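Local coordinates for LEOA (Escherichia coli, PDB 4AUR), which is a bacterial dynamin-like protein that probably binds and hydrolyses GTP through a P-loop GTPase domain carrying a long helical stalk, at residues D313-Q316 and S317-V321; V321-L324 and A325-F329; S385-V388 and S389-S393; L518-D521 and E522-F525; A529-I532 and Q533-Q537. All blocks are in the same frame, centred on the assembly; numbering follows the deposited sequence.

Interaction 1. Residues D313-Q316 and S317-V321; sequences DIKQ and SRIEV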
loop_
_atom_site.group_PDB
_atom_site.type_symbol
_atom_site.label_atom_id
_atom_site.label_comp_id
_atom_site.label_asym_id
_atom_site.label_seq_id
_atom_site.Cartn_x
_atom_site.Cartn_y
_atom_site.Cartn_z
ATOM N N ASP A 313 25.040 9.552 10.089
ATOM C CA ASP A 313 25.085 10.178 11.412
ATOM C C ASP A 313 26.342 9.856 12.150
ATOM O O ASP A 313 26.953 10.712 12.767
ATOM C CB ASP A 313 23.946 9.666 12.272
ATOM C CG ASP A 313 22.621 10.201 11.844
ATOM O OD1 ASP A 313 22.626 11.097 10.962
ATOM O OD2 ASP A 313 21.593 9.731 12.384
ATOM N N ILE A 314 26.711 8.594 12.096
ATOM C CA ILE A 314 27.918 8.139 12.725
ATOM C C ILE A 314 29.140 8.756 12.075
ATOM O O ILE A 314 30.045 9.124 12.740
ATOM C CB ILE A 314 27.950 6.609 12.691
ATOM C CG1 ILE A 314 26.909 6.102 13.671
ATOM C CG2 ILE A 314 29.326 6.058 13.048
ATOM C CD1 ILE A 314 26.674 4.629 13.546
ATOM N N LYS A 315 29.132 8.892 10.770
ATOM C CA LYS A 315 30.218 9.495 10.035
ATOM C C LYS A 315 30.394 10.931 10.443
ATOM O O LYS A 315 31.511 11.373 10.733
ATOM C CB LYS A 315 29.918 9.425 8.544
ATOM C CG LYS A 315 31.144 9.559 7.663
ATOM C CD LYS A 315 30.748 9.996 6.261
ATOM C CE LYS A 315 31.964 10.113 5.350
ATOM N NZ LYS A 315 31.572 10.441 3.940
ATOM N N GLN A 316 29.283 11.659 10.475
ATOM C CA GLN A 316 29.308 13.077 10.764
ATOM C C GLN A 316 29.713 13.292 12.199
ATOM O O GLN A 316 30.547 14.129 12.494
ATOM C CB GLN A 316 27.950 13.710 10.505
ATOM C CG GLN A 316 27.511 13.630 9.048
ATOM C CD GLN A 316 28.416 14.407 8.119
ATOM O OE1 GLN A 316 28.814 15.536 8.431
ATOM N NE2 GLN A 316 28.747 13.811 6.968
ATOM N N SER A 317 29.102 12.533 13.085
ATOM C CA SER A 317 29.541 12.427 14.446
ATOM C C SER A 317 31.050 12.266 14.541
ATOM O O SER A 317 31.740 13.097 15.149
ATOM C CB SER A 317 28.860 11.234 15.090
ATOM O OG SER A 317 27.497 11.535 15.295
ATOM N N ARG A 318 31.580 11.226 13.920
ATOM C CA ARG A 318 32.996 11.008 14.034
ATOM C C ARG A 318 33.775 12.196 13.525
ATOM O O ARG A 318 34.744 12.584 14.130
ATOM C CB ARG A 318 33.418 9.745 13.307
ATOM C CG ARG A 318 32.806 8.486 13.896
ATOM C CD ARG A 318 33.708 7.292 13.737
ATOM N NE ARG A 318 32.979 6.138 13.215
ATOM C CZ ARG A 318 32.797 4.989 13.853
ATOM N NH1 ARG A 318 33.248 4.788 15.079
ATOM N NH2 ARG A 318 32.149 4.033 13.245
ATOM N N ILE A 319 33.356 12.765 12.399
ATOM C CA ILE A 319 34.030 13.926 11.810
ATOM C C ILE A 319 34.020 15.104 12.775
ATOM O O ILE A 319 34.971 15.861 12.847
ATOM C CB ILE A 319 33.340 14.335 10.510
ATOM C CG1 ILE A 319 33.847 13.472 9.381
ATOM C CG2 ILE A 319 33.562 15.810 10.171
ATOM C CD1 ILE A 319 33.011 13.596 8.127
ATOM N N GLU A 320 32.933 15.256 13.517
ATOM C CA GLU A 320 32.823 16.345 14.442
ATOM C C GLU A 320 33.750 16.172 15.652
ATOM O O GLU A 320 34.464 17.089 16.028
ATOM C CB GLU A 320 31.385 16.519 14.897
ATOM C CG GLU A 320 31.165 17.908 15.437
ATOM C CD GLU A 320 29.742 18.166 15.850
ATOM O OE1 GLU A 320 28.839 17.446 15.338
ATOM O OE2 GLU A 320 29.556 19.100 16.677
ATOM N N VAL A 321 33.742 14.999 16.254
ATOM C CA VAL A 321 34.618 14.726 17.356
ATOM C C VAL A 321 36.069 14.905 16.959
ATOM O O VAL A 321 36.842 15.481 17.717
ATOM C CB VAL A 321 34.375 13.315 17.875
ATOM C CG1 VAL A 321 35.524 12.820 18.769
ATOM C CG2 VAL A 321 33.038 13.298 18.609
#
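Ser317 meets Asp313 twice on the long helix 275-343, one turn apart. Its N-H gives the usual alpha-helical bond to Asp313 O, and its hydroxyl donates to the same oxygen, OG lying 2.7 Å from Asp313 O. The hydroxyl stands above the carbonyl plane, 36° out of it, on the face opposite the amide; chi1 of -72° sets OG beside the serine's own backbone N, turned back along the helix. Arg318 comes next. Besides its backbone bond to Ile314 O, its side chain runs alongside Ile314, with CG2 of Ile314 over one face of the guanidinium, 3.5 Å from Arg318 NH2. That NH2 also makes a salt bridge to Glu536 on helix 530-544. Ile319, on the exposed side of the helix, sets out toward the preceding turn, its CG1 3.4 Å from Lys315 O while its N bonds to that same oxygen. Glu320 N closes the turn on Gln316 O, at 2.8 Å, and its CB lies beside that carbonyl. The chemistry implies a largely buried serine hydroxyl satisfied by its own helix, and an arginine whose flat group is propped by an isoleucine methyl while its charge is probably balanced from a neighbouring helix.

Interaction 2. Residues V321-L324 and A325-F329; sequences VKRL and AGELF
Ala325 sits one turn beyond Val321 in helix 275-343, part of the dynamin-like helical domain, and the contact is made of i to i+3 and i to i+4 contacts along an alpha helix. The compact side is made of Ala325 and Leu328. Ala325 N bonds to Val321 O at 2.8 Å, and its methyl CB lies against two carbonyl oxygens of the preceding turn, 3.5 Å from Val321 O and 3.6 Å from Lys322 O. Leu328 N bonds to Leu324 O, with Leu328 CB beside that oxygen. Leu328 sends CG anti to its backbone N (chi1 174°), away from the preceding turn, and both Ala325 and Leu328 pack against Phe381 of helix 368-408. The other side of the helix is looser and faces solvent. There Arg323 and Glu327 run alongside each other, pointing the same way, yet their charged ends do not meet: Arg323 NH1 and Glu327 OE2 are 4.7 Å apart, and the guanidinium and carboxylate planes are turned 37° from one another. The attraction is therefore probably weak and through space. The carboxylate's other oxygen instead approaches hydrocarbon from three residues back, with Glu327 OE1 3.7 Å from the methyl CD2 of Leu324.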
loop_
_atom_site.group_PDB
_atom_site.type_symbol
_atom_site.label_atom_id
_atom_site.label_comp_id
_atom_site.label_asym_id
_atom_site.label_seq_id
_atom_site.Cartn_x
_atom_site.Cartn_y
_atom_site.Cartn_z
ATOM N N VAL A 321 33.742 14.999 16.254
ATOM C CA VAL A 321 34.618 14.726 17.356
ATOM C C VAL A 321 36.069 14.905 16.959
ATOM O O VAL A 321 36.842 15.481 17.717
ATOM C CB VAL A 321 34.375 13.315 17.875
ATOM C CG1 VAL A 321 35.524 12.820 18.769
ATOM C CG2 VAL A 321 33.038 13.298 18.609
ATOM N N LYS A 322 36.451 14.431 15.786
ATOM C CA LYS A 322 37.800 14.645 15.339
ATOM C C LYS A 322 38.131 16.135 15.318
ATOM O O LYS A 322 39.218 16.533 15.710
ATOM C CB LYS A 322 38.007 14.031 13.964
ATOM C CG LYS A 322 38.264 12.532 14.006
ATOM C CD LYS A 322 37.843 11.842 12.724
ATOM C CE LYS A 322 38.545 10.500 12.609
ATOM N NZ LYS A 322 37.821 9.504 11.769
ATOM N N ARG A 323 37.181 16.957 14.894
ATOM C CA ARG A 323 37.404 18.381 14.801
ATOM C C ARG A 323 37.582 19.007 16.176
ATOM O O ARG A 323 38.419 19.893 16.365
ATOM C CB ARG A 323 36.279 19.081 14.042
ATOM C CG ARG A 323 36.805 20.195 13.140
ATOM C CD ARG A 323 35.734 21.130 12.582
ATOM N NE ARG A 323 34.537 20.422 12.125
ATOM C CZ ARG A 323 33.380 20.380 12.794
ATOM N NH1 ARG A 323 33.243 21.017 13.967
ATOM N NH2 ARG A 323 32.344 19.699 12.290
ATOM N N LEU A 324 36.814 18.529 17.145
ATOM C CA LEU A 324 36.972 18.974 18.530
ATOM C C LEU A 324 38.284 18.509 19.152
ATOM O O LEU A 324 38.891 19.234 19.912
ATOM C CB LEU A 324 35.824 18.466 19.380
ATOM C CG LEU A 324 34.464 18.969 18.953
ATOM C CD1 LEU A 324 33.374 18.249 19.711
ATOM C CD2 LEU A 324 34.361 20.473 19.132
ATOM N N ALA A 325 38.692 17.282 18.862
ATOM C CA ALA A 325 39.935 16.764 19.395
ATOM C C ALA A 325 41.104 17.628 18.968
ATOM O O ALA A 325 42.020 17.852 19.750
ATOM C CB ALA A 325 40.160 15.342 18.952
ATOM N N GLY A 326 41.043 18.110 17.730
ATOM C CA GLY A 326 42.081 18.937 17.162
ATOM C C GLY A 326 42.093 20.327 17.746
ATOM O O GLY A 326 43.145 20.816 18.137
ATOM N N GLU A 327 40.927 20.966 17.815
ATOM C CA GLU A 327 40.795 22.210 18.558
ATOM C C GLU A 327 41.338 22.052 19.987
ATOM O O GLU A 327 42.015 22.942 20.497
ATOM C CB GLU A 327 39.342 22.682 18.580
ATOM C CG GLU A 327 38.835 23.205 17.228
ATOM C CD GLU A 327 37.312 23.224 17.135
ATOM O OE1 GLU A 327 36.627 23.191 18.193
ATOM O OE2 GLU A 327 36.794 23.259 15.997
ATOM N N LEU A 328 41.058 20.913 20.618
ATOM C CA LEU A 328 41.520 20.678 21.970
ATOM C C LEU A 328 43.020 20.645 21.992
ATOM O O LEU A 328 43.651 21.246 22.839
ATOM C CB LEU A 328 41.031 19.361 22.518
ATOM C CG LEU A 328 41.661 19.062 23.887
ATOM C CD1 LEU A 328 41.219 20.111 24.880
ATOM C CD2 LEU A 328 41.337 17.673 24.405
ATOM N N PHE A 329 43.582 19.901 21.059
ATOM C CA PHE A 329 45.010 19.846 20.889
ATOM C C PHE A 329 45.619 21.227 20.614
ATOM O O PHE A 329 46.651 21.558 21.159
ATOM C CB PHE A 329 45.332 18.909 19.748
ATOM C CG PHE A 329 46.756 18.913 19.371
ATOM C CD1 PHE A 329 47.666 18.153 20.086
ATOM C CD2 PHE A 329 47.197 19.695 18.326
ATOM C CE1 PHE A 329 48.995 18.152 19.738
ATOM C CE2 PHE A 329 48.519 19.719 17.977
ATOM C CZ PHE A 329 49.422 18.952 18.684
#

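Interaction 3. Residues S385-V388 and S389-S393; sequences STAV and SQRLS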
loop_
_atom_site.group_PDB
_atom_site.type_symbol
_atom_site.label_atom_id
_atom_site.label_comp_id
_atom_site.label_asym_id
_atom_site.label_seq_id
_atom_site.Cartn_x
_atom_site.Cartn_y
_atom_site.Cartn_z
ATOM N N SER A 385 32.055 16.557 23.207
ATOM C CA SER A 385 32.068 15.274 22.514
ATOM C C SER A 385 31.041 14.267 23.053
ATOM O O SER A 385 30.475 13.498 22.295
ATOM C CB SER A 385 33.473 14.651 22.505
ATOM O OG SER A 385 33.697 13.889 23.676
ATOM N N THR A 386 30.807 14.249 24.351
ATOM C CA THR A 386 29.676 13.465 24.887
ATOM C C THR A 386 28.328 14.000 24.346
ATOM O O THR A 386 27.414 13.241 24.124
ATOM C CB THR A 386 29.686 13.425 26.447
ATOM O OG1 THR A 386 30.761 12.589 26.903
ATOM C CG2 THR A 386 28.369 12.874 27.010
ATOM N N ALA A 387 28.211 15.297 24.110
ATOM C CA ALA A 387 26.969 15.836 23.581
ATOM C C ALA A 387 26.756 15.447 22.129
ATOM O O ALA A 387 25.615 15.363 21.696
ATOM C CB ALA A 387 26.934 17.350 23.725
ATOM N N VAL A 388 27.837 15.236 21.381
ATOM C CA VAL A 388 27.747 14.786 19.991
ATOM C C VAL A 388 27.134 13.396 19.948
ATOM O O VAL A 388 26.222 13.117 19.172
ATOM C CB VAL A 388 29.140 14.761 19.311
ATOM C CG1 VAL A 388 29.164 13.886 18.050
ATOM C CG2 VAL A 388 29.578 16.185 18.974
ATOM N N SER A 389 27.640 12.529 20.804
ATOM C CA SER A 389 27.160 11.175 20.875
ATOM C C SER A 389 25.723 11.134 21.390
ATOM O O SER A 389 24.974 10.184 21.115
ATOM C CB SER A 389 28.066 10.352 21.784
ATOM O OG SER A 389 27.582 10.436 23.093
ATOM N N GLN A 390 25.331 12.162 22.131
ATOM C CA GLN A 390 23.977 12.239 22.579
ATOM C C GLN A 390 23.022 12.648 21.476
ATOM O O GLN A 390 21.904 12.170 21.443
ATOM C CB GLN A 390 23.831 13.198 23.748
ATOM C CG GLN A 390 22.612 12.868 24.615
ATOM C CD GLN A 390 22.904 11.837 25.700
ATOM O OE1 GLN A 390 24.060 11.520 26.015
ATOM N NE2 GLN A 390 21.846 11.320 26.291
ATOM N N ARG A 391 23.440 13.541 20.596
ATOM C CA ARG A 391 22.609 13.919 19.459
ATOM C C ARG A 391 22.474 12.781 18.464
ATOM O O ARG A 391 21.472 12.679 17.768
ATOM C CB ARG A 391 23.157 15.150 18.751
ATOM C CG ARG A 391 22.701 16.440 19.403
ATOM C CD ARG A 391 23.207 17.678 18.677
ATOM N NE ARG A 391 24.448 18.171 19.274
ATOM C CZ ARG A 391 25.653 18.083 18.724
ATOM N NH1 ARG A 391 25.838 17.523 17.519
ATOM N NH2 ARG A 391 26.686 18.566 19.400
ATOM N N LEU A 392 23.481 11.927 18.395
ATOM C CA LEU A 392 23.424 10.787 17.522
ATOM C C LEU A 392 22.435 9.762 18.072
ATOM O O LEU A 392 21.627 9.241 17.327
ATOM C CB LEU A 392 24.824 10.183 17.333
ATOM C CG LEU A 392 24.958 8.717 16.917
ATOM C CD1 LEU A 392 24.311 8.468 15.567
ATOM C CD2 LEU A 392 26.433 8.360 16.885
ATOM N N SER A 393 22.514 9.467 19.362
ATOM C CA SER A 393 21.588 8.554 20.004
ATOM C C SER A 393 20.171 9.056 19.823
ATOM O O SER A 393 19.279 8.276 19.575
ATOM C CB SER A 393 21.901 8.446 21.493
ATOM O OG SER A 393 20.815 7.934 22.243
#
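With chi1 at 90°, Ser389 holds OG between its backbone N and its carbonyl carbon, and from there the hydroxyl swings back to donate to Thr386 O, 3.0 Å from OG. The donor comes in tilted 27° from the carbonyl plane. Arg391 is brought round by a different route: its chain leaves beside the backbone N and bends at chi3 (-94°), folding the guanidinium back over the preceding turn. One face of that flat group lies against the backbone, with Ala387 O 3.7 Å above its plane and Val388 CA at a similar height, both offset toward the rim. Val388 CG2 comes in obliquely from the same side, 3.8 Å from Arg391 NH2. Beneath these contacts the main chain is that of an alpha helix, with some weak bonds. Ser389 N to Ser385 O is weak, and Gln390 N shares itself weakly between Thr386 O and Ala387 O. Arg391 N and Leu392 N make firmer bonds, the first reaching Ala387 O at 3.0 Å. Thr386 O thus takes the hydroxyl of Ser389 as well as a weak bond from Gln390 N. Arg391 has a further, long and weak ion pair with Glu320. The segment belongs to helix 368-408, which lies among several helices: Val388 and Leu392 face helix 275-343, Leu392 and Ser393 also touch helix 530-544, and Ser385 OG bonds to the carbonyl of Phe528 at the end of helix 521-528.

Interaction 4. Residues L518-D521 and E522-F525; sequences LSSD and EKMF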
loop_
_atom_site.group_PDB
_atom_site.type_symbol
_atom_site.label_atom_id
_atom_site.label_comp_id
_atom_site.label_asym_id
_atom_site.label_seq_id
_atom_site.Cartn_x
_atom_site.Cartn_y
_atom_site.Cartn_z
ATOM N N LEU A 518 45.209 11.746 22.127
ATOM C CA LEU A 518 44.602 12.484 21.038
ATOM C C LEU A 518 45.293 12.190 19.738
ATOM O O LEU A 518 44.768 12.506 18.687
ATOM C CB LEU A 518 44.678 13.986 21.295
ATOM C CG LEU A 518 43.928 14.576 22.484
ATOM C CD1 LEU A 518 44.122 16.082 22.503
ATOM C CD2 LEU A 518 42.447 14.248 22.477
ATOM N N SER A 519 46.481 11.614 19.784
ATOM C CA SER A 519 47.222 11.380 18.548
ATOM C C SER A 519 46.686 10.157 17.789
ATOM O O SER A 519 47.071 9.935 16.652
ATOM C CB SER A 519 48.730 11.228 18.823
ATOM O OG SER A 519 49.016 9.976 19.443
ATOM N N SER A 520 45.797 9.377 18.404
ATOM C CA SER A 520 45.267 8.171 17.774
ATOM C C SER A 520 43.760 8.109 17.900
ATOM O O SER A 520 43.255 8.202 18.998
ATOM C CB SER A 520 45.900 6.941 18.434
ATOM O OG SER A 520 45.072 5.792 18.333
ATOM N N ASP A 521 43.043 7.910 16.797
ATOM C CA ASP A 521 41.571 7.934 16.841
ATOM C C ASP A 521 40.984 6.746 17.607
ATOM O O ASP A 521 39.972 6.869 18.267
ATOM C CB ASP A 521 40.984 7.990 15.436
ATOM C CG ASP A 521 41.392 9.259 14.663
ATOM O OD1 ASP A 521 41.618 10.312 15.311
ATOM O OD2 ASP A 521 41.484 9.198 13.402
ATOM N N GLU A 522 41.613 5.588 17.510
ATOM C CA GLU A 522 41.249 4.454 18.342
ATOM C C GLU A 522 41.139 4.858 19.822
ATOM O O GLU A 522 40.152 4.561 20.494
ATOM C CB GLU A 522 42.328 3.377 18.207
ATOM C CG GLU A 522 42.042 2.042 18.896
ATOM C CD GLU A 522 41.705 0.905 17.924
ATOM O OE1 GLU A 522 41.589 1.126 16.688
ATOM O OE2 GLU A 522 41.551 -0.229 18.414
ATOM N N LYS A 523 42.178 5.514 20.327
ATOM C CA LYS A 523 42.275 5.816 21.756
ATOM C C LYS A 523 41.385 6.980 22.026
ATOM O O LYS A 523 40.637 7.011 22.989
ATOM C CB LYS A 523 43.697 6.188 22.132
ATOM C CG LYS A 523 44.723 5.086 21.915
ATOM C CD LYS A 523 46.149 5.607 22.067
ATOM C CE LYS A 523 47.166 4.493 21.828
ATOM N NZ LYS A 523 46.909 3.344 22.745
HETATM N N MSE A 524 41.456 7.945 21.133
HETATM C CA MSE A 524 40.722 9.168 21.312
HETATM C C MSE A 524 39.296 8.770 21.467
HETATM O O MSE A 524 38.679 8.985 22.499
HETATM C CB MSE A 524 40.986 10.123 20.154
HETATM C CG MSE A 524 40.458 11.494 20.536
HETATM SE SE MSE A 524 38.665 11.744 19.749
HETATM C CE MSE A 524 37.516 11.218 21.211
ATOM N N PHE A 525 38.768 8.110 20.459
ATOM C CA PHE A 525 37.399 7.613 20.549
ATOM C C PHE A 525 37.122 6.759 21.765
ATOM O O PHE A 525 36.088 6.943 22.377
ATOM C CB PHE A 525 36.987 6.926 19.265
ATOM C CG PHE A 525 36.570 7.887 18.224
ATOM C CD1 PHE A 525 35.405 8.603 18.389
ATOM C CD2 PHE A 525 37.344 8.110 17.114
ATOM C CE1 PHE A 525 35.005 9.512 17.438
ATOM C CE2 PHE A 525 36.954 9.012 16.165
ATOM C CZ PHE A 525 35.784 9.719 16.323
#
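Ser520 takes an extended backbone, phi -133° and psi 128°, and occupies the N-cap position ahead of helix 521-528, so the contact is the start of that helix after the short turn from helix 489-518. Its carbonyl serves the first turn: Met524 N bonds to Ser520 O at 2.8 Å, while Lys523 N reaches the same oxygen weakly. Phe525 N continues the pattern on Asp521 O. Of the side chains, that of Ser520 faces the opening turn without making a classical hydroxyl cap, OG remaining 3.5 Å from Lys523 N. Aliphatic atoms also pack round it. The chain of Lys523 runs past it, with CG 3.7 Å from Ser520 OG and CD close to Ser520 CB, before its amine leads away; Glu522 CB lies near the same hydroxyl. On the other side of the turn, Leu518, at the end of helix 489-518, reaches across, its methyl CD2 touching CG of the selenomethionine Met524 at 3.9 Å, the two chains passing at an angle. Met524 gets there with CG anti to its own N (chi1 -167°), and then bends so that its selenium end turns away from Leu518 toward Val321 of helix 275-343. Both Leu518 and Met524 also pack on Phe381 of helix 368-408, which places the turn over the two long helices. Phe525 turns the CD2 edge of its ring to Asp521: CB of Asp521 is 4.0 Å from ring atom CD2, and Asp521 O sits at the ring's edge near its plane, 3.1 Å from Phe525 CD2.

Interaction 5. Residues A529-I532 and Q533-Q537; sequences APQI and QQMEQ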
loop_
_atom_site.group_PDB
_atom_site.type_symbol
_atom_site.label_atom_id
_atom_site.label_comp_id
_atom_site.label_asym_id
_atom_site.label_seq_id
_atom_site.Cartn_x
_atom_site.Cartn_y
_atom_site.Cartn_z
ATOM N N ALA A 529 34.483 9.048 23.682
ATOM C CA ALA A 529 33.267 8.788 22.896
ATOM C C ALA A 529 33.085 7.326 22.467
ATOM O O ALA A 529 32.834 7.056 21.301
ATOM C CB ALA A 529 33.289 9.682 21.675
ATOM N N PRO A 530 33.218 6.380 23.410
ATOM C CA PRO A 530 33.073 4.970 23.098
ATOM C C PRO A 530 31.693 4.553 22.603
ATOM O O PRO A 530 31.589 3.583 21.810
ATOM C CB PRO A 530 33.383 4.273 24.425
ATOM C CG PRO A 530 33.248 5.317 25.474
ATOM C CD PRO A 530 33.682 6.574 24.793
ATOM N N GLN A 531 30.642 5.250 23.046
ATOM C CA GLN A 531 29.301 4.864 22.611
ATOM C C GLN A 531 29.036 4.999 21.111
ATOM O O GLN A 531 28.109 4.385 20.592
ATOM C CB GLN A 531 28.207 5.569 23.403
ATOM C CG GLN A 531 28.303 7.071 23.428
ATOM C CD GLN A 531 28.945 7.568 24.696
ATOM O OE1 GLN A 531 28.556 7.153 25.806
ATOM N NE2 GLN A 531 29.940 8.451 24.552
ATOM N N ILE A 532 29.829 5.793 20.402
ATOM C CA ILE A 532 29.670 5.875 18.953
ATOM C C ILE A 532 29.983 4.515 18.348
ATOM O O ILE A 532 29.223 4.039 17.524
ATOM C CB ILE A 532 30.521 6.965 18.299
ATOM C CG1 ILE A 532 30.024 8.348 18.723
ATOM C CG2 ILE A 532 30.416 6.873 16.783
ATOM C CD1 ILE A 532 31.054 9.450 18.580
ATOM N N GLN A 533 31.083 3.874 18.750
ATOM C CA GLN A 533 31.381 2.560 18.196
ATOM C C GLN A 533 30.300 1.563 18.653
ATOM O O GLN A 533 29.798 0.738 17.869
ATOM C CB GLN A 533 32.774 2.099 18.592
ATOM C CG GLN A 533 33.084 0.646 18.233
ATOM C CD GLN A 533 34.570 0.327 18.338
ATOM O OE1 GLN A 533 34.990 -0.488 19.163
ATOM N NE2 GLN A 533 35.373 0.978 17.510
ATOM N N GLN A 534 29.920 1.672 19.916
ATOM C CA GLN A 534 28.933 0.777 20.469
ATOM C C GLN A 534 27.606 0.870 19.718
ATOM O O GLN A 534 27.053 -0.146 19.347
ATOM C CB GLN A 534 28.786 1.014 21.975
ATOM C CG GLN A 534 29.977 0.478 22.754
ATOM C CD GLN A 534 30.103 1.030 24.167
ATOM O OE1 GLN A 534 29.242 1.785 24.658
ATOM N NE2 GLN A 534 31.205 0.645 24.846
HETATM N N MSE A 535 27.125 2.077 19.454
HETATM C CA MSE A 535 25.924 2.266 18.653
HETATM C C MSE A 535 26.093 1.782 17.238
HETATM O O MSE A 535 25.145 1.383 16.614
HETATM C CB MSE A 535 25.559 3.735 18.552
HETATM C CG MSE A 535 25.090 4.284 19.890
HETATM SE SE MSE A 535 24.550 6.190 19.843
HETATM C CE MSE A 535 25.910 6.897 21.079
ATOM N N GLU A 536 27.287 1.851 16.689
ATOM C CA GLU A 536 27.499 1.399 15.335
ATOM C C GLU A 536 27.282 -0.115 15.253
ATOM O O GLU A 536 26.640 -0.614 14.323
ATOM C CB GLU A 536 28.899 1.766 14.864
ATOM C CG GLU A 536 29.376 0.947 13.684
ATOM C CD GLU A 536 30.656 1.473 13.096
ATOM O OE1 GLU A 536 31.726 1.221 13.697
ATOM O OE2 GLU A 536 30.572 2.131 12.024
ATOM N N GLN A 537 27.838 -0.821 16.228
ATOM C CA GLN A 537 27.602 -2.252 16.448
ATOM C C GLN A 537 26.103 -2.606 16.441
ATOM O O GLN A 537 25.642 -3.460 15.671
ATOM C CB GLN A 537 28.196 -2.605 17.799
ATOM C CG GLN A 537 28.872 -3.944 17.959
ATOM C CD GLN A 537 29.276 -4.152 19.425
ATOM O OE1 GLN A 537 29.651 -3.196 20.138
ATOM N NE2 GLN A 537 29.179 -5.397 19.891
#
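The carboxamide of Gln534 lies with one face turned to the first turn of helix 530-544. Pro530 O sits over that face, 3.8 Å from Gln534 CD. On the same side, nearer the amide's rim, Gln534 OE1 is 3.7 Å from Gln531 CA, while NE2 comes near the proline ring at Pro530 CB, 4.3 Å away. The group gets there because Gln534 starts beside its own N (chi1 -73°) and then extends back toward the helix start. Its backbone joins in as well, Gln534 N giving a straight bond to Pro530 O in the carbonyl plane. Gln531 and the selenomethionine Met535 form the second pair, side by side and pointing the same way. Here the contact is between hydrocarbon parts: the terminal methyl CE of Met535 folds back to 3.4 Å from Gln531 CG. Met535 CG also lies beside the carbonyl oxygen of Gln531, and Met535 N bonds to Gln531 O at 2.8 Å. Gln531 carries CG between its N and carbonyl carbon (chi1 54°), which sets the aliphatic stem where the methyl can lie against it. Glu536 N to Ile532 O, 3.0 Å, carries the helix on. Ala529 leaves helical geometry after helix 521-528, and the contact lies in the opening turns of the next helix, the last but one of the chain. Gln531 faces Ser389 of helix 368-408, Ile532 reaches helix 275-343, and Gln534 and Met535 both pack on Leu447 of helix 430-447.

How the interactions relate
From the N terminus, interactions 1 and 2 run in series along helix 275-343, joined at Val321; interaction 3 follows on helix 368-408, interaction 4 opens helix 521-528, and interaction 5 opens helix 530-544. Each lies within one continuous stretch, so none closes a long loop and none nests in or crosses another. Their touches are between helices. Interactions 1, 3 and 5 meet one another pairwise, their centres about 9 to 11 Å apart, and interaction 1 also touches interaction 4. Interaction 2 touches interactions 3 and 4. Interactions 4 and 5 meet across the break between consecutive helices, where Phe525 approaches Pro530. Together they join helices 275-343, 368-408, 521-528 and 530-544 of the helical domain.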